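Local structure of triphenylmethane reductase (Citrobacter sp., 2JL1) at residues Glu230-Leu235 with Pro243-Thr248; Thr163-Gly168 with Asp253-Gly258; Gly159-Asn164 with Lys219-Gln224; Tyr107-Glu112 with Thr195-Ser200. The protein binds NADP in a Rossmann-type fold and probably reduces triphenylmethane dyes with NADPH as the hydride source. All blocks are in the same frame, centred on the assembly; numbering follows the deposited sequence.

Interaction 1. Residues Glu230-Leu235 with Pro243-Thr248; sequences EEKNFL and PFTEIT. Unlike the reference sequence in segment 243-248: Thr-245 (reference Ala).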
loop_
_atom_site.group_PDB
_atom_site.type_symbol
_atom_site.label_atom_id
_atom_site.label_comp_id
_atom_site.label_asym_id
_atom_site.label_seq_id
_atom_site.Cartn_x
_atom_site.Cartn_y
_atom_site.Cartn_z
ATOM N N GLU A 230 -19.963 -10.400 25.616
ATOM C CA GLU A 230 -19.895 -11.587 26.460
ATOM C C GLU A 230 -18.573 -12.351 26.262
ATOM O O GLU A 230 -17.983 -12.821 27.229
ATOM C CB GLU A 230 -21.087 -12.492 26.217
ATOM C CG GLU A 230 -22.401 -11.941 26.779
ATOM C CD GLU A 230 -23.602 -12.749 26.337
ATOM O OE1 GLU A 230 -23.643 -13.217 25.175
ATOM O OE2 GLU A 230 -24.518 -12.918 27.164
ATOM N N GLU A 231 -18.105 -12.454 25.021
ATOM C CA GLU A 231 -16.810 -13.092 24.742
ATOM C C GLU A 231 -15.642 -12.389 25.441
ATOM O O GLU A 231 -14.884 -13.033 26.172
ATOM C CB GLU A 231 -16.539 -13.194 23.237
ATOM C CG GLU A 231 -15.249 -13.977 22.885
ATOM C CD GLU A 231 -15.331 -15.473 23.220
ATOM O OE1 GLU A 231 -16.450 -16.020 23.357
ATOM O OE2 GLU A 231 -14.265 -16.098 23.343
ATOM N N LYS A 232 -15.506 -11.083 25.198
ATOM C CA LYS A 232 -14.450 -10.250 25.791
ATOM C C LYS A 232 -14.361 -10.473 27.296
ATOM O O LYS A 232 -13.259 -10.692 27.826
ATOM C CB LYS A 232 -14.686 -8.774 25.463
ATOM C CG LYS A 232 -13.423 -7.931 25.294
ATOM C CD LYS A 232 -13.650 -6.743 24.343
ATOM C CE LYS A 232 -14.128 -5.488 25.087
ATOM N NZ LYS A 232 -14.346 -4.280 24.202
ATOM N N ASN A 233 -15.514 -10.450 27.971
ATOM C CA ASN A 233 -15.612 -10.685 29.414
ATOM C C ASN A 233 -15.311 -12.117 29.867
ATOM O O ASN A 233 -14.724 -12.330 30.943
ATOM C CB ASN A 233 -17.008 -10.307 29.922
ATOM C CG ASN A 233 -17.351 -8.843 29.687
ATOM O OD1 ASN A 233 -16.513 -8.042 29.253
ATOM N ND2 ASN A 233 -18.592 -8.485 29.988
ATOM N N PHE A 234 -15.734 -13.092 29.071
ATOM C CA PHE A 234 -15.460 -14.498 29.359
ATOM C C PHE A 234 -13.945 -14.742 29.371
ATOM O O PHE A 234 -13.421 -15.420 30.256
ATOM C CB PHE A 234 -16.164 -15.421 28.339
ATOM C CG PHE A 234 -15.640 -16.836 28.337
ATOM C CD1 PHE A 234 -16.062 -17.749 29.305
ATOM C CD2 PHE A 234 -14.704 -17.243 27.387
ATOM C CE1 PHE A 234 -15.569 -19.049 29.317
ATOM C CE2 PHE A 234 -14.205 -18.547 27.386
ATOM C CZ PHE A 234 -14.637 -19.453 28.354
ATOM N N LEU A 235 -13.252 -14.156 28.402
ATOM C CA LEU A 235 -11.830 -14.367 28.228
ATOM C C LEU A 235 -11.018 -13.672 29.322
ATOM O O LEU A 235 -10.076 -14.268 29.860
ATOM C CB LEU A 235 -11.379 -13.901 26.845
ATOM C CG LEU A 235 -11.883 -14.658 25.597
ATOM C CD1 LEU A 235 -11.390 -13.974 24.326
ATOM C CD2 LEU A 235 -11.477 -16.147 25.617
ATOM N N PRO A 243 -6.296 -6.476 26.129
ATOM C CA PRO A 243 -5.950 -6.294 24.717
ATOM C C PRO A 243 -6.089 -7.560 23.866
ATOM O O PRO A 243 -6.670 -7.492 22.788
ATOM C CB PRO A 243 -4.479 -5.855 24.764
ATOM C CG PRO A 243 -4.287 -5.326 26.132
ATOM C CD PRO A 243 -5.152 -6.165 27.007
ATOM N N PHE A 244 -5.554 -8.691 24.322
ATOM C CA PHE A 244 -5.633 -9.933 23.538
ATOM C C PHE A 244 -7.067 -10.484 23.503
ATOM O O PHE A 244 -7.497 -11.055 22.509
ATOM C CB PHE A 244 -4.641 -10.994 24.040
ATOM C CG PHE A 244 -4.474 -12.169 23.099
ATOM C CD1 PHE A 244 -3.788 -12.025 21.884
ATOM C CD2 PHE A 244 -5.004 -13.422 23.422
ATOM C CE1 PHE A 244 -3.639 -13.107 21.007
ATOM C CE2 PHE A 244 -4.856 -14.508 22.556
ATOM C CZ PHE A 244 -4.169 -14.345 21.339
ATOM N N THR A 245 -7.807 -10.281 24.583
ATOM C CA THR A 245 -9.188 -10.737 24.649
ATOM C C THR A 245 -10.074 -9.988 23.638
ATOM O O THR A 245 -10.992 -10.559 23.033
ATOM C CB THR A 245 -9.726 -10.630 26.077
ATOM O OG1 THR A 245 -10.839 -11.507 26.224
ATOM C CG2 THR A 245 -10.167 -9.229 26.397
ATOM N N GLU A 246 -9.758 -8.707 23.462
ATOM C CA GLU A 246 -10.384 -7.843 22.482
ATOM C C GLU A 246 -10.040 -8.289 21.068
ATOM O O GLU A 246 -10.923 -8.316 20.213
ATOM C CB GLU A 246 -9.945 -6.389 22.713
ATOM C CG GLU A 246 -10.034 -5.480 21.505
ATOM C CD GLU A 246 -11.452 -5.192 21.076
ATOM O OE1 GLU A 246 -12.312 -4.997 21.970
ATOM O OE2 GLU A 246 -11.697 -5.142 19.840
ATOM N N ILE A 247 -8.771 -8.632 20.826
ATOM C CA ILE A 247 -8.324 -9.099 19.509
ATOM C C ILE A 247 -9.024 -10.417 19.127
ATOM O O ILE A 247 -9.481 -10.601 17.998
ATOM C CB ILE A 247 -6.780 -9.348 19.467
ATOM C CG1 ILE A 247 -5.980 -8.127 19.950
ATOM C CG2 ILE A 247 -6.341 -9.807 18.055
ATOM C CD1 ILE A 247 -5.998 -6.904 19.030
ATOM N N THR A 248 -9.096 -11.322 20.088
ATOM C CA THR A 248 -9.708 -12.624 19.886
ATOM C C THR A 248 -11.209 -12.478 19.571
ATOM O O THR A 248 -11.709 -13.066 18.605
ATOM C CB THR A 248 -9.483 -13.486 21.129
ATOM O OG1 THR A 248 -8.065 -13.655 21.310
ATOM C CG2 THR A 248 -10.156 -14.847 20.998
#

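Interaction 2. Residues Thr163-Gly168 with Asp253-Gly258; sequences TNAGSG and DAISKG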
loop_
_atom_site.group_PDB
_atom_site.type_symbol
_atom_site.label_atom_id
_atom_site.label_comp_id
_atom_site.label_asym_id
_atom_site.label_seq_id
_atom_site.Cartn_x
_atom_site.Cartn_y
_atom_site.Cartn_z
ATOM N N THR A 163 -17.342 -18.925 21.914
ATOM C CA THR A 163 -16.913 -17.952 20.901
ATOM C C THR A 163 -18.059 -17.046 20.541
ATOM O O THR A 163 -19.203 -17.397 20.743
ATOM C CB THR A 163 -16.549 -18.631 19.543
ATOM O OG1 THR A 163 -17.753 -18.917 18.821
ATOM C CG2 THR A 163 -15.777 -19.907 19.740
ATOM N N ASN A 164 -17.753 -15.905 19.935
ATOM C CA ASN A 164 -18.796 -15.117 19.281
ATOM C C ASN A 164 -18.756 -15.238 17.751
ATOM O O ASN A 164 -19.144 -14.303 17.055
ATOM C CB ASN A 164 -18.727 -13.640 19.714
ATOM C CG ASN A 164 -17.343 -13.041 19.539
ATOM O OD1 ASN A 164 -16.353 -13.619 19.976
ATOM N ND2 ASN A 164 -17.265 -11.870 18.906
ATOM N N ALA A 165 -18.357 -16.410 17.242
ATOM C CA ALA A 165 -18.222 -16.651 15.794
ATOM C C ALA A 165 -19.488 -17.146 15.110
ATOM O O ALA A 165 -19.537 -17.230 13.884
ATOM C CB ALA A 165 -17.087 -17.644 15.522
ATOM N N GLY A 166 -20.513 -17.474 15.884
ATOM C CA GLY A 166 -21.703 -18.123 15.351
ATOM C C GLY A 166 -21.369 -19.349 14.515
ATOM O O GLY A 166 -20.564 -20.212 14.924
ATOM N N SER A 167 -21.976 -19.410 13.330
ATOM C CA SER A 167 -21.766 -20.484 12.400
ATOM C C SER A 167 -20.859 -20.003 11.278
ATOM O O SER A 167 -20.887 -20.541 10.189
ATOM C CB SER A 167 -23.119 -20.971 11.845
ATOM O OG SER A 167 -23.722 -19.973 11.033
ATOM N N GLY A 168 -20.037 -18.990 11.573
ATOM C CA GLY A 168 -19.056 -18.481 10.653
ATOM C C GLY A 168 -18.118 -19.585 10.178
ATOM O O GLY A 168 -17.722 -20.476 10.939
ATOM N N ASP A 253 -15.659 -12.209 15.619
ATOM C CA ASP A 253 -16.728 -11.382 15.040
ATOM C C ASP A 253 -16.564 -11.298 13.513
ATOM O O ASP A 253 -17.541 -11.387 12.776
ATOM C CB ASP A 253 -16.741 -9.979 15.696
ATOM C CG ASP A 253 -17.865 -9.102 15.175
ATOM O OD1 ASP A 253 -17.582 -8.168 14.409
ATOM O OD2 ASP A 253 -19.033 -9.358 15.506
ATOM N N ALA A 254 -15.332 -11.157 13.041
ATOM C CA ALA A 254 -15.073 -11.092 11.604
ATOM C C ALA A 254 -15.489 -12.433 10.989
ATOM O O ALA A 254 -16.142 -12.475 9.957
ATOM C CB ALA A 254 -13.563 -10.788 11.331
ATOM N N ILE A 255 -15.123 -13.520 11.665
ATOM C CA ILE A 255 -15.514 -14.862 11.235
ATOM C C ILE A 255 -17.046 -14.982 11.149
ATOM O O ILE A 255 -17.556 -15.466 10.123
ATOM C CB ILE A 255 -14.861 -15.979 12.111
ATOM C CG1 ILE A 255 -13.352 -16.071 11.833
ATOM C CG2 ILE A 255 -15.529 -17.372 11.848
ATOM C CD1 ILE A 255 -12.616 -16.915 12.901
ATOM N N SER A 256 -17.780 -14.494 12.174
ATOM C CA SER A 256 -19.247 -14.532 12.128
ATOM C C SER A 256 -19.808 -13.765 10.927
ATOM O O SER A 256 -20.958 -13.969 10.576
ATOM C CB SER A 256 -19.879 -13.956 13.385
ATOM O OG SER A 256 -19.806 -12.544 13.381
ATOM N N LYS A 257 -18.996 -12.883 10.329
ATOM C CA LYS A 257 -19.415 -12.057 9.177
ATOM C C LYS A 257 -18.811 -12.532 7.845
ATOM O O LYS A 257 -18.859 -11.800 6.834
ATOM C CB LYS A 257 -19.042 -10.579 9.431
ATOM C CG LYS A 257 -19.926 -9.935 10.512
ATOM C CD LYS A 257 -19.339 -8.647 11.080
ATOM C CE LYS A 257 -20.255 -8.047 12.144
ATOM N NZ LYS A 257 -19.520 -6.917 12.816
ATOM N N GLY A 258 -18.252 -13.746 7.833
ATOM C CA GLY A 258 -17.776 -14.351 6.601
ATOM C C GLY A 258 -16.324 -14.070 6.217
ATOM O O GLY A 258 -15.912 -14.393 5.105
HETATM O O HOH W 1 -19.659 -10.862 17.348
#

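Interaction 3. Residues Gly159-Asn164 with Lys219-Gln224; sequences GAIVTN and KKVVHQ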
loop_
_atom_site.group_PDB
_atom_site.type_symbol
_atom_site.label_atom_id
_atom_site.label_comp_id
_atom_site.label_asym_id
_atom_site.label_seq_id
_atom_site.Cartn_x
_atom_site.Cartn_y
_atom_site.Cartn_z
ATOM N N GLY A 159 -16.366 -28.501 29.246
ATOM C CA GLY A 159 -17.423 -28.988 28.362
ATOM C C GLY A 159 -17.970 -27.994 27.338
ATOM O O GLY A 159 -19.056 -28.205 26.797
ATOM N N ALA A 160 -17.220 -26.921 27.062
ATOM C CA ALA A 160 -17.659 -25.874 26.132
ATOM C C ALA A 160 -16.517 -25.138 25.445
ATOM O O ALA A 160 -15.529 -24.781 26.079
ATOM C CB ALA A 160 -18.535 -24.859 26.828
ATOM N N ILE A 161 -16.683 -24.904 24.150
ATOM C CA ILE A 161 -15.890 -23.921 23.415
ATOM C C ILE A 161 -16.784 -22.689 23.314
ATOM O O ILE A 161 -17.876 -22.777 22.758
ATOM C CB ILE A 161 -15.551 -24.402 21.984
ATOM C CG1 ILE A 161 -14.668 -25.654 22.026
ATOM C CG2 ILE A 161 -14.858 -23.301 21.199
ATOM C CD1 ILE A 161 -14.444 -26.311 20.627
ATOM N N VAL A 162 -16.327 -21.562 23.869
ATOM C CA VAL A 162 -17.109 -20.320 23.912
ATOM C C VAL A 162 -16.533 -19.315 22.899
ATOM O O VAL A 162 -15.340 -18.958 22.965
ATOM C CB VAL A 162 -17.133 -19.719 25.370
ATOM C CG1 VAL A 162 -17.964 -18.437 25.442
ATOM C CG2 VAL A 162 -17.693 -20.718 26.353
ATOM N N THR A 163 -17.342 -18.925 21.914
ATOM C CA THR A 163 -16.913 -17.952 20.901
ATOM C C THR A 163 -18.059 -17.046 20.541
ATOM O O THR A 163 -19.203 -17.397 20.743
ATOM C CB THR A 163 -16.549 -18.631 19.543
ATOM O OG1 THR A 163 -17.753 -18.917 18.821
ATOM C CG2 THR A 163 -15.777 -19.907 19.740
ATOM N N ASN A 164 -17.753 -15.905 19.935
ATOM C CA ASN A 164 -18.796 -15.117 19.281
ATOM C C ASN A 164 -18.756 -15.238 17.751
ATOM O O ASN A 164 -19.144 -14.303 17.055
ATOM C CB ASN A 164 -18.727 -13.640 19.714
ATOM C CG ASN A 164 -17.343 -13.041 19.539
ATOM O OD1 ASN A 164 -16.353 -13.619 19.976
ATOM N ND2 ASN A 164 -17.265 -11.870 18.906
ATOM N N LYS A 219 -15.024 -36.647 25.858
ATOM C CA LYS A 219 -15.903 -35.814 26.672
ATOM C C LYS A 219 -16.787 -34.931 25.786
ATOM O O LYS A 219 -16.321 -34.378 24.795
ATOM C CB LYS A 219 -15.092 -35.023 27.710
ATOM C CG LYS A 219 -15.686 -33.692 28.108
ATOM C CD LYS A 219 -15.668 -33.467 29.605
ATOM C CE LYS A 219 -16.731 -32.413 29.970
ATOM N NZ LYS A 219 -18.066 -32.734 29.314
ATOM N N LYS A 220 -18.066 -34.830 26.136
ATOM C CA LYS A 220 -19.012 -33.998 25.414
ATOM C C LYS A 220 -18.614 -32.546 25.569
ATOM O O LYS A 220 -18.557 -32.032 26.688
ATOM C CB LYS A 220 -20.430 -34.208 25.960
ATOM C CG LYS A 220 -21.526 -33.419 25.246
ATOM C CD LYS A 220 -21.534 -33.706 23.732
ATOM C CE LYS A 220 -22.514 -32.806 22.992
ATOM N NZ LYS A 220 -22.287 -32.795 21.510
ATOM N N VAL A 221 -18.309 -31.902 24.446
ATOM C CA VAL A 221 -17.978 -30.469 24.423
ATOM C C VAL A 221 -18.971 -29.828 23.434
ATOM O O VAL A 221 -19.114 -30.315 22.322
ATOM C CB VAL A 221 -16.501 -30.229 23.954
ATOM C CG1 VAL A 221 -16.179 -28.720 23.835
ATOM C CG2 VAL A 221 -15.509 -30.920 24.863
ATOM N N VAL A 222 -19.664 -28.767 23.849
ATOM C CA VAL A 222 -20.541 -28.019 22.942
ATOM C C VAL A 222 -19.878 -26.702 22.515
ATOM O O VAL A 222 -18.987 -26.191 23.196
ATOM C CB VAL A 222 -21.957 -27.728 23.555
ATOM C CG1 VAL A 222 -22.660 -29.023 23.970
ATOM C CG2 VAL A 222 -21.872 -26.788 24.727
ATOM N N HIS A 223 -20.274 -26.171 21.366
ATOM C CA HIS A 223 -19.942 -24.801 21.044
ATOM C C HIS A 223 -21.038 -23.932 21.651
ATOM O O HIS A 223 -22.205 -24.108 21.336
ATOM C CB HIS A 223 -19.870 -24.607 19.543
ATOM C CG HIS A 223 -19.672 -23.181 19.117
ATOM N ND1 HIS A 223 -20.278 -22.657 17.995
ATOM C CD2 HIS A 223 -18.959 -22.173 19.664
ATOM C CE1 HIS A 223 -19.938 -21.388 17.864
ATOM N NE2 HIS A 223 -19.133 -21.071 18.861
ATOM N N GLN A 224 -20.636 -23.000 22.511
ATOM C CA GLN A 224 -21.528 -22.101 23.226
ATOM C C GLN A 224 -21.357 -20.703 22.634
ATOM O O GLN A 224 -20.339 -20.059 22.851
ATOM C CB GLN A 224 -21.172 -22.117 24.728
ATOM C CG GLN A 224 -22.096 -21.329 25.640
ATOM C CD GLN A 224 -21.623 -21.339 27.101
ATOM O OE1 GLN A 224 -21.184 -22.371 27.619
ATOM N NE2 GLN A 224 -21.713 -20.181 27.766
HETATM O O HOH W 2 -20.838 -29.934 27.395
#

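Interaction 4. Residues Tyr107-Glu112 with Thr195-Ser200; sequences YAFAEE and TYNLVS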
loop_
_atom_site.group_PDB
_atom_site.type_symbol
_atom_site.label_atom_id
_atom_site.label_comp_id
_atom_site.label_asym_id
_atom_site.label_seq_id
_atom_site.Cartn_x
_atom_site.Cartn_y
_atom_site.Cartn_z
ATOM N N TYR A 107 -2.094 -11.887 3.258
ATOM C CA TYR A 107 -3.326 -12.345 3.895
ATOM C C TYR A 107 -4.307 -12.633 2.763
ATOM O O TYR A 107 -4.481 -11.802 1.868
ATOM C CB TYR A 107 -3.822 -11.278 4.873
ATOM C CG TYR A 107 -5.100 -11.606 5.606
ATOM C CD1 TYR A 107 -5.196 -12.758 6.402
ATOM C CD2 TYR A 107 -6.204 -10.756 5.525
ATOM C CE1 TYR A 107 -6.382 -13.078 7.095
ATOM C CE2 TYR A 107 -7.405 -11.060 6.220
ATOM C CZ TYR A 107 -7.475 -12.226 7.006
ATOM O OH TYR A 107 -8.640 -12.554 7.691
ATOM N N ALA A 108 -4.877 -13.842 2.768
ATOM C CA ALA A 108 -5.733 -14.316 1.692
ATOM C C ALA A 108 -6.959 -13.445 1.586
ATOM O O ALA A 108 -7.523 -12.997 2.602
ATOM C CB ALA A 108 -6.141 -15.768 1.928
ATOM N N PHE A 109 -7.370 -13.207 0.358
ATOM C CA PHE A 109 -8.567 -12.431 0.058
ATOM C C PHE A 109 -8.577 -11.057 0.724
ATOM O O PHE A 109 -9.643 -10.553 1.101
ATOM C CB PHE A 109 -9.822 -13.247 0.368
ATOM C CG PHE A 109 -9.830 -14.585 -0.323
ATOM C CD1 PHE A 109 -9.929 -14.664 -1.713
ATOM C CD2 PHE A 109 -9.690 -15.741 0.402
ATOM C CE1 PHE A 109 -9.926 -15.905 -2.366
ATOM C CE2 PHE A 109 -9.691 -16.986 -0.233
ATOM C CZ PHE A 109 -9.808 -17.063 -1.619
ATOM N N ALA A 110 -7.395 -10.442 0.838
ATOM C CA ALA A 110 -7.256 -9.188 1.600
ATOM C C ALA A 110 -8.217 -8.086 1.107
ATOM O O ALA A 110 -8.772 -7.319 1.922
ATOM C CB ALA A 110 -5.798 -8.695 1.556
ATOM N N GLU A 111 -8.439 -8.017 -0.200
ATOM C CA GLU A 111 -9.308 -6.968 -0.770
ATOM C C GLU A 111 -10.748 -7.022 -0.238
ATOM O O GLU A 111 -11.448 -6.006 -0.216
ATOM C CB GLU A 111 -9.357 -7.081 -2.282
ATOM C CG GLU A 111 -8.047 -6.773 -2.970
ATOM C CD GLU A 111 -7.178 -8.012 -3.186
ATOM O OE1 GLU A 111 -7.465 -9.100 -2.621
ATOM O OE2 GLU A 111 -6.200 -7.883 -3.942
ATOM N N GLU A 112 -11.175 -8.207 0.191
ATOM C CA GLU A 112 -12.543 -8.410 0.691
ATOM C C GLU A 112 -12.623 -8.423 2.202
ATOM O O GLU A 112 -13.713 -8.600 2.783
ATOM C CB GLU A 112 -13.111 -9.719 0.133
ATOM C CG GLU A 112 -13.480 -9.587 -1.329
ATOM C CD GLU A 112 -12.312 -9.823 -2.263
ATOM O OE1 GLU A 112 -11.440 -10.670 -1.953
ATOM O OE2 GLU A 112 -12.279 -9.183 -3.332
ATOM N N THR A 195 0.342 -14.540 -7.293
ATOM C CA THR A 195 -0.332 -14.401 -6.010
ATOM C C THR A 195 -1.039 -15.732 -5.760
ATOM O O THR A 195 -1.698 -16.267 -6.661
ATOM C CB THR A 195 -1.340 -13.189 -5.997
ATOM O OG1 THR A 195 -0.633 -11.964 -6.260
ATOM C CG2 THR A 195 -2.047 -13.050 -4.655
ATOM N N TYR A 196 -0.869 -16.282 -4.550
ATOM C CA TYR A 196 -1.587 -17.478 -4.134
ATOM C C TYR A 196 -2.422 -17.148 -2.922
ATOM O O TYR A 196 -1.944 -16.480 -2.009
ATOM C CB TYR A 196 -0.607 -18.627 -3.793
ATOM C CG TYR A 196 0.213 -19.055 -4.966
ATOM C CD1 TYR A 196 -0.378 -19.676 -6.066
ATOM C CD2 TYR A 196 1.581 -18.807 -5.001
ATOM C CE1 TYR A 196 0.394 -20.052 -7.198
ATOM C CE2 TYR A 196 2.346 -19.164 -6.096
ATOM C CZ TYR A 196 1.758 -19.787 -7.184
ATOM O OH TYR A 196 2.537 -20.139 -8.252
ATOM N N ASN A 197 -3.675 -17.587 -2.908
ATOM C CA ASN A 197 -4.494 -17.476 -1.693
ATOM C C ASN A 197 -4.428 -18.831 -1.000
ATOM O O ASN A 197 -5.043 -19.784 -1.445
ATOM C CB ASN A 197 -5.931 -17.025 -2.026
ATOM C CG ASN A 197 -5.998 -15.587 -2.524
ATOM O OD1 ASN A 197 -5.860 -14.611 -1.754
ATOM N ND2 ASN A 197 -6.256 -15.440 -3.813
ATOM N N LEU A 198 -3.612 -18.910 0.057
ATOM C CA LEU A 198 -3.251 -20.161 0.704
ATOM C C LEU A 198 -4.192 -20.466 1.870
ATOM O O LEU A 198 -3.939 -20.098 3.016
ATOM C CB LEU A 198 -1.748 -20.143 1.116
ATOM C CG LEU A 198 -0.731 -19.900 -0.017
ATOM C CD1 LEU A 198 0.715 -19.708 0.508
ATOM C CD2 LEU A 198 -0.763 -21.042 -1.081
ATOM N N VAL A 199 -5.293 -21.139 1.540
ATOM C CA VAL A 199 -6.366 -21.415 2.475
ATOM C C VAL A 199 -6.840 -22.864 2.278
ATOM O O VAL A 199 -6.430 -23.573 1.332
ATOM C CB VAL A 199 -7.578 -20.447 2.281
ATOM C CG1 VAL A 199 -7.157 -18.981 2.348
ATOM C CG2 VAL A 199 -8.287 -20.717 0.964
ATOM N N SER A 200 -7.736 -23.286 3.155
ATOM C CA SER A 200 -8.302 -24.638 3.087
ATOM C C SER A 200 -9.451 -24.690 2.109
ATOM O O SER A 200 -10.262 -23.777 2.074
ATOM C CB SER A 200 -8.865 -25.021 4.452
ATOM O OG SER A 200 -9.312 -26.360 4.444
#

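Interaction 1. Residues Glu230-Leu235 with Pro243-Thr248
An antiparallel helical hairpin, formed by helices 228-237 and 242-256 and the short loop between them, brings Lys-232 and Leu-235 against Thr-245, Glu-246 and Thr-248. The axes of the two segments approach to 8.7 Å at 141°, and Thr-245, which differs here from the reference sequence, faces the other helix at the closest pair of CA atoms. Its methyl CG2 lies 3.7 Å from CG of Lys-232, the two side chains crossing at about a right angle. The lysine chain bends at its third torsion (chi3 90°), which turns CE. Its side chain lies beside that of Glu-246, and Lys-232 NZ meets Glu-246 OE1 at 3.1 Å, nearly in line with the C-O bond, in a salt bridge. Farther along, Leu-235 sends CD1 to within 3.7 Å of CG2 of Thr-248. That methyl is available because Thr-248 keeps its hydroxyl on its own helix: OG1, beside the backbone N (chi1 -61°), donates to Phe-244 O at 2.9 Å, reaching that oxygen from the face opposite to the one used by Thr-248 N. Polarity is thus divided across the hairpin: the partly exposed lysine and glutamate pair their charges, while a threonine whose hydroxyl is already satisfied presents only carbon to the leucine.

Interaction 2. Residues Thr163-Gly168 with Asp253-Gly258
Ala-165 sets its CB against CG2 of Ile-255, 4.0 Å away, and the same isoleucine branch extends over the backbone of Gly-168, reaching its C at 3.8 Å. Ile-255 points from helix 242-256 toward the loop, and a small alanine and a glycine let the chain lie close to it. Ser-256 fits beside Ala-165 O: its CA makes a CA-H...O contact of 3.2 Å with that oxygen, while CB also rests on it. Gly-168 answers in kind, its CA approaching Ile-255 O at 3.4 Å; a side chain here would run into that carbonyl, which makes glycine the natural occupant. The loop is shaped by a type II' beta turn from Ala-165 to Gly-168, with Gly-166 supplying the positive phi (51°); the turn is closed by Gly-168 N donating to Ala-165 O, the oxygen that also meets Ser-256 CA. The helix ends in a Schellman motif whose C-prime residue is Gly-258, again with positive phi. Ser-256 turns its hydroxyl back into the last turn, OG donating to Asp-253 O at 2.6 Å. At the more polar margin, the amide of Asn-164 and the carboxylate of Asp-253 lie with planes 14° apart and share a water, which accepts from ND2 at 3.0 Å and donates to OD2. ND2 also donates to Ala-249 O, its main polar partner, in the same helix, while the other carboxylate oxygen, OD1, takes Lys-257 NZ on its syn lone pair at 2.8 Å in a salt bridge.

Interaction 3. Residues Gly159-Asn164 with Lys219-Gln224
Thr-163 OG1 has two polar partners: it accepts from the backbone N of Ala-165, closing an ST turn, and lies 2.6 Å from His-223 NE2, in the plane of the imidazole at its edge, where either could be the donor. Because ND1 is hydrogen-bonded to Asp-207, both ring nitrogens are engaged and the ring's rotation is fixed, with CD2 placed 3.3 Å from Ile-161 O. That carbonyl also takes Gln-224 N at 2.8 Å. The two segments form a parallel pair of strands, continued by Ile-161 N to Val-222 O, 2.8 Å and nearly straight on the carbonyl, and by Val-222 N to Gly-159 O. A water joins Gly-159 O to Lys-220 O. Gly-159, with positive phi, lets the chain leave helix 153-158 and enter the strand. Beta-branched residues suit this extended backbone: Ile-161 CG1 meets Val-221 CG1 at 3.9 Å, while on the face of Ala-160 and Val-162 the extended Gln-224 lies alongside Val-162. This small sheet, separate from the seven-stranded one, is sandwiched by helices: Ile-161 packs on Leu-209, Ala-210 and Leu-213 of helix 206-217, and Val-162 on Glu-231 and Phe-234 of helix 228-237.

Interaction 4. Residues Tyr107-Glu112 with Thr195-Ser200
Phe-109 and Asn-197 are joined by one direct hydrogen bond and by a stack. The bond is nearly straight: Phe-109 N donates to Asn-197 OD1 at 3.0 Å with an angle of 170° at the hydrogen, approaching from above the amide plane. Asparagine suits the place because its short side chain can reach from the strand to a backbone N-H in the turn and still offer a flat group to the ring.

The stack lies beside this bond. Amide and ring planes are only 7° apart, with Asn-197 CG 3.9 Å above the phenylalanine ring and displaced toward its rim. CB lies over the same ring, 4.2 Å from its centroid, in a CH-pi contact. CG of Phe-109 stands beside its own backbone N (chi1 -54°). The ring lies over the same amide that accepts from that N.

Apolar contacts complete the set. Val-199 CG1 presses on Ala-108 CB at a tight 3.4 Å and also approaches Phe-109 CE2 at 4.1 Å. A bare methyl on Ala-108 suits so close a fit. The loop itself makes a type II beta turn from Tyr-107 to Ala-110, in which Phe-109 takes the positive phi.

Both segments lie where strands 101-107 and 194-198 of the seven-stranded parallel sheet end, flanking strand 135-140: Ala-108 bonds through its backbone to Asn-140, and Leu-198 to Arg-139 and Ala-141. Val-199 touches Ala-141, an NADP-binding residue, while helix 117-130 packs on Tyr-107 and Ala-110.

From the N terminus, interaction 4 opens first, at 107-112; interactions 3 and 2 then start from overlapping segments that share Thr-163 and Asn-164. Interaction 4 closes at 195-200, so its loop crosses those of interactions 2 and 3, and it ties together strand ends of the main Rossmann sheet. Interaction 3 closes at 219-224, pairing the small sheet. Interaction 1 follows as a local hairpin, nested within the long loop that interaction 2 closes at 253-258. Interactions 1, 2 and 3 form one cluster: Glu-231 packs on residues 162-164, Gly-166 O touches the His-223 ring, and helix 242-256 serves both 1 and 2. Interaction 4 stands apart from this cluster.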